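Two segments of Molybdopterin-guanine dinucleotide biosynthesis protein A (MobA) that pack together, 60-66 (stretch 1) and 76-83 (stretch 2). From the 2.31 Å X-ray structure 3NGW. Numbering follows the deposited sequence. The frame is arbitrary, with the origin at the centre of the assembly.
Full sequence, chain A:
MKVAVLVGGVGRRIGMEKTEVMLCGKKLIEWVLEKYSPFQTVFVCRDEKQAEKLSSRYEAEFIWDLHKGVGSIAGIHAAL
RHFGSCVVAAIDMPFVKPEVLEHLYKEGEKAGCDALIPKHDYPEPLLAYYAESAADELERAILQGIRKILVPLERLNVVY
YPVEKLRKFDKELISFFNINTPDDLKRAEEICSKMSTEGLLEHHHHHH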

# COMPACT_ATOMS: atom_id res chain seq x y z
N ALA A 60 -11.55 3.78 12.48
CA ALA A 60 -11.01 2.75 11.59
C ALA A 60 -9.93 2.02 12.37
O ALA A 60 -9.55 2.45 13.44
CB ALA A 60 -10.42 3.39 10.33
N GLU A 61 -9.44 0.92 11.82
CA GLU A 61 -8.41 0.14 12.49
C GLU A 61 -7.00 0.64 12.12
O GLU A 61 -6.53 0.41 11.00
CB GLU A 61 -8.59 -1.33 12.10
CG GLU A 61 -7.58 -2.31 12.70
CD GLU A 61 -8.11 -3.08 13.90
OE1 GLU A 61 -8.51 -2.43 14.89
OE2 GLU A 61 -8.14 -4.33 13.86
N PHE A 62 -6.34 1.34 13.04
CA PHE A 62 -4.99 1.84 12.79
C PHE A 62 -3.98 1.04 13.58
O PHE A 62 -4.04 0.97 14.80
CB PHE A 62 -4.87 3.32 13.18
CG PHE A 62 -5.71 4.23 12.36
CD1 PHE A 62 -6.91 4.73 12.87
CD2 PHE A 62 -5.34 4.56 11.06
CE1 PHE A 62 -7.73 5.55 12.10
CE2 PHE A 62 -6.15 5.37 10.28
CZ PHE A 62 -7.36 5.87 10.80
N ILE A 63 -3.03 0.45 12.86
CA ILE A 63 -2.00 -0.36 13.49
C ILE A 63 -0.60 0.17 13.17
O ILE A 63 -0.45 1.12 12.40
CB ILE A 63 -2.14 -1.84 13.04
CG1 ILE A 63 -1.91 -1.96 11.53
CG2 ILE A 63 -3.55 -2.34 13.36
CD1 ILE A 63 -1.86 -3.39 11.02
N TRP A 64 0.42 -0.44 13.77
CA TRP A 64 1.80 -0.02 13.56
C TRP A 64 2.73 -1.19 13.87
O TRP A 64 2.32 -2.15 14.52
CB TRP A 64 2.11 1.18 14.47
CG TRP A 64 2.00 0.86 15.94
CD1 TRP A 64 2.98 0.35 16.75
CD2 TRP A 64 0.84 0.99 16.77
NE1 TRP A 64 2.50 0.15 18.02
CE2 TRP A 64 1.19 0.54 18.06
CE3 TRP A 64 -0.47 1.44 16.55
CZ2 TRP A 64 0.29 0.52 19.13
CZ3 TRP A 64 -1.37 1.43 17.61
CH2 TRP A 64 -0.98 0.97 18.89
N ASP A 65 3.98 -1.11 13.40
CA ASP A 65 4.96 -2.17 13.65
C ASP A 65 5.29 -2.22 15.14
O ASP A 65 5.81 -1.25 15.70
CB ASP A 65 6.24 -1.92 12.86
CG ASP A 65 7.18 -3.12 12.85
OD1 ASP A 65 6.85 -4.14 12.21
OD2 ASP A 65 8.25 -3.06 13.49
N LEU A 66 4.98 -3.35 15.78
CA LEU A 66 5.20 -3.54 17.21
C LEU A 66 6.61 -3.17 17.66
O LEU A 66 6.79 -2.56 18.72
CB LEU A 66 4.92 -4.99 17.62
CG LEU A 66 4.20 -5.22 18.96
CD1 LEU A 66 4.28 -6.71 19.33
CD2 LEU A 66 4.83 -4.39 20.08
N ILE A 76 4.39 -3.48 5.81
CA ILE A 76 3.84 -4.70 5.24
C ILE A 76 3.94 -5.81 6.29
O ILE A 76 2.96 -6.52 6.56
CB ILE A 76 4.60 -5.12 3.97
CG1 ILE A 76 4.37 -4.08 2.87
CG2 ILE A 76 4.14 -6.49 3.48
CD1 ILE A 76 5.27 -4.26 1.65
N HIS A 77 5.11 -5.93 6.89
CA HIS A 77 5.36 -6.92 7.93
C HIS A 77 4.33 -6.79 9.04
O HIS A 77 3.77 -7.78 9.50
CB HIS A 77 6.77 -6.74 8.51
CG HIS A 77 7.05 -7.59 9.71
ND1 HIS A 77 6.98 -7.10 11.00
CD2 HIS A 77 7.40 -8.89 9.82
CE1 HIS A 77 7.26 -8.07 11.85
NE2 HIS A 77 7.52 -9.17 11.17
N ALA A 78 4.08 -5.55 9.47
CA ALA A 78 3.12 -5.28 10.52
C ALA A 78 1.74 -5.83 10.15
O ALA A 78 1.07 -6.45 10.97
CB ALA A 78 3.03 -3.77 10.77
N ALA A 79 1.32 -5.59 8.91
CA ALA A 79 0.02 -6.08 8.46
C ALA A 79 -0.01 -7.61 8.46
O ALA A 79 -1.00 -8.21 8.87
CB ALA A 79 -0.30 -5.54 7.06
N LEU A 80 1.05 -8.25 7.98
CA LEU A 80 1.08 -9.70 7.97
C LEU A 80 0.99 -10.27 9.38
O LEU A 80 0.31 -11.28 9.60
CB LEU A 80 2.34 -10.21 7.27
CG LEU A 80 2.39 -9.83 5.78
CD1 LEU A 80 3.67 -10.36 5.19
CD2 LEU A 80 1.19 -10.39 5.04
N ARG A 81 1.67 -9.64 10.33
CA ARG A 81 1.64 -10.11 11.72
C ARG A 81 0.29 -9.81 12.38
O ARG A 81 -0.07 -10.44 13.37
CB ARG A 81 2.76 -9.45 12.54
CG ARG A 81 4.17 -9.79 12.08
CD ARG A 81 4.45 -11.28 12.11
NE ARG A 81 5.84 -11.59 11.79
CZ ARG A 81 6.29 -12.79 11.44
NH1 ARG A 81 5.46 -13.82 11.36
NH2 ARG A 81 7.57 -12.97 11.17
N HIS A 82 -0.44 -8.85 11.84
CA HIS A 82 -1.74 -8.48 12.38
C HIS A 82 -2.88 -9.42 11.99
O HIS A 82 -3.61 -9.89 12.85
CB HIS A 82 -2.11 -7.06 11.94
CG HIS A 82 -3.45 -6.63 12.42
ND1 HIS A 82 -3.73 -6.41 13.76
CD2 HIS A 82 -4.62 -6.43 11.76
CE1 HIS A 82 -5.01 -6.10 13.89
NE2 HIS A 82 -5.57 -6.10 12.70
N PHE A 83 -3.04 -9.68 10.69
CA PHE A 83 -4.11 -10.55 10.26
C PHE A 83 -3.80 -11.50 9.11
O PHE A 83 -4.72 -12.04 8.49
CB PHE A 83 -5.38 -9.73 9.95
CG PHE A 83 -5.22 -8.70 8.85
CD1 PHE A 83 -4.05 -8.59 8.12
CD2 PHE A 83 -6.28 -7.84 8.55
CE1 PHE A 83 -3.94 -7.64 7.10
CE2 PHE A 83 -6.17 -6.88 7.53
CZ PHE A 83 -5.00 -6.79 6.81
O HOH W 1 -8.23 -6.54 12.23

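The helix of stretch 2 meets residues Glu61 to Asp65 of stretch 1 through one side, and its own sequence order tells which residues do the work. Ile76 opens the stretch without reaching across; its O accepts from Leu80 N at 2.9 Å, one of the helix's backbone hydrogen bonds.

His77 makes the first contact. Its CA-to-CB bond points sideways, as does that of Asp65, whose end comes nearer, and ND1 of His77 donates to OD1 of Asp65 at 3.2 Å with a nearly straight N-H...O angle of 161°. The carboxylate oxygen lies at the ring edge, near its plane, where the in-plane N-H can reach it. Asp65 OD2 is satisfied elsewhere in the structure, so both oxygens of this buried carboxylate have partners.

Ala78 is the point of closest backbone approach, its CA 4.8 Å from Asp65 CA. The methyl points toward the loop and already packs tightly: CB lies 3.8 Å from Asp65 CA and 4.0 Å from Trp64 C. Here a small residue goes with close backbones, while the CA-to-CB bond of Trp64 points away.

One residue on, Ala79 offers backbone rather than methyl, its CA 4.2 Å from Ile63 CD1. Leu80 and Arg81 take no part in the contact.

A turn after Ala78, His82 points toward stretch 1 again and serves two neighbours. Ile63 CD1 touches His82 CB at 3.8 Å, while Ile63 CG2 sits over one face of the imidazole, 4.1 Å from its centroid and 13° off the normal, a CH-pi contact. At the ring edge, NE2 donates to Glu61 OE2 at 3.3 Å, a weak bond bent to 127°. A water bridges this exposed pair, lying 2.7 Å from both Glu61 OE2, to which it donates, and His82 NE2.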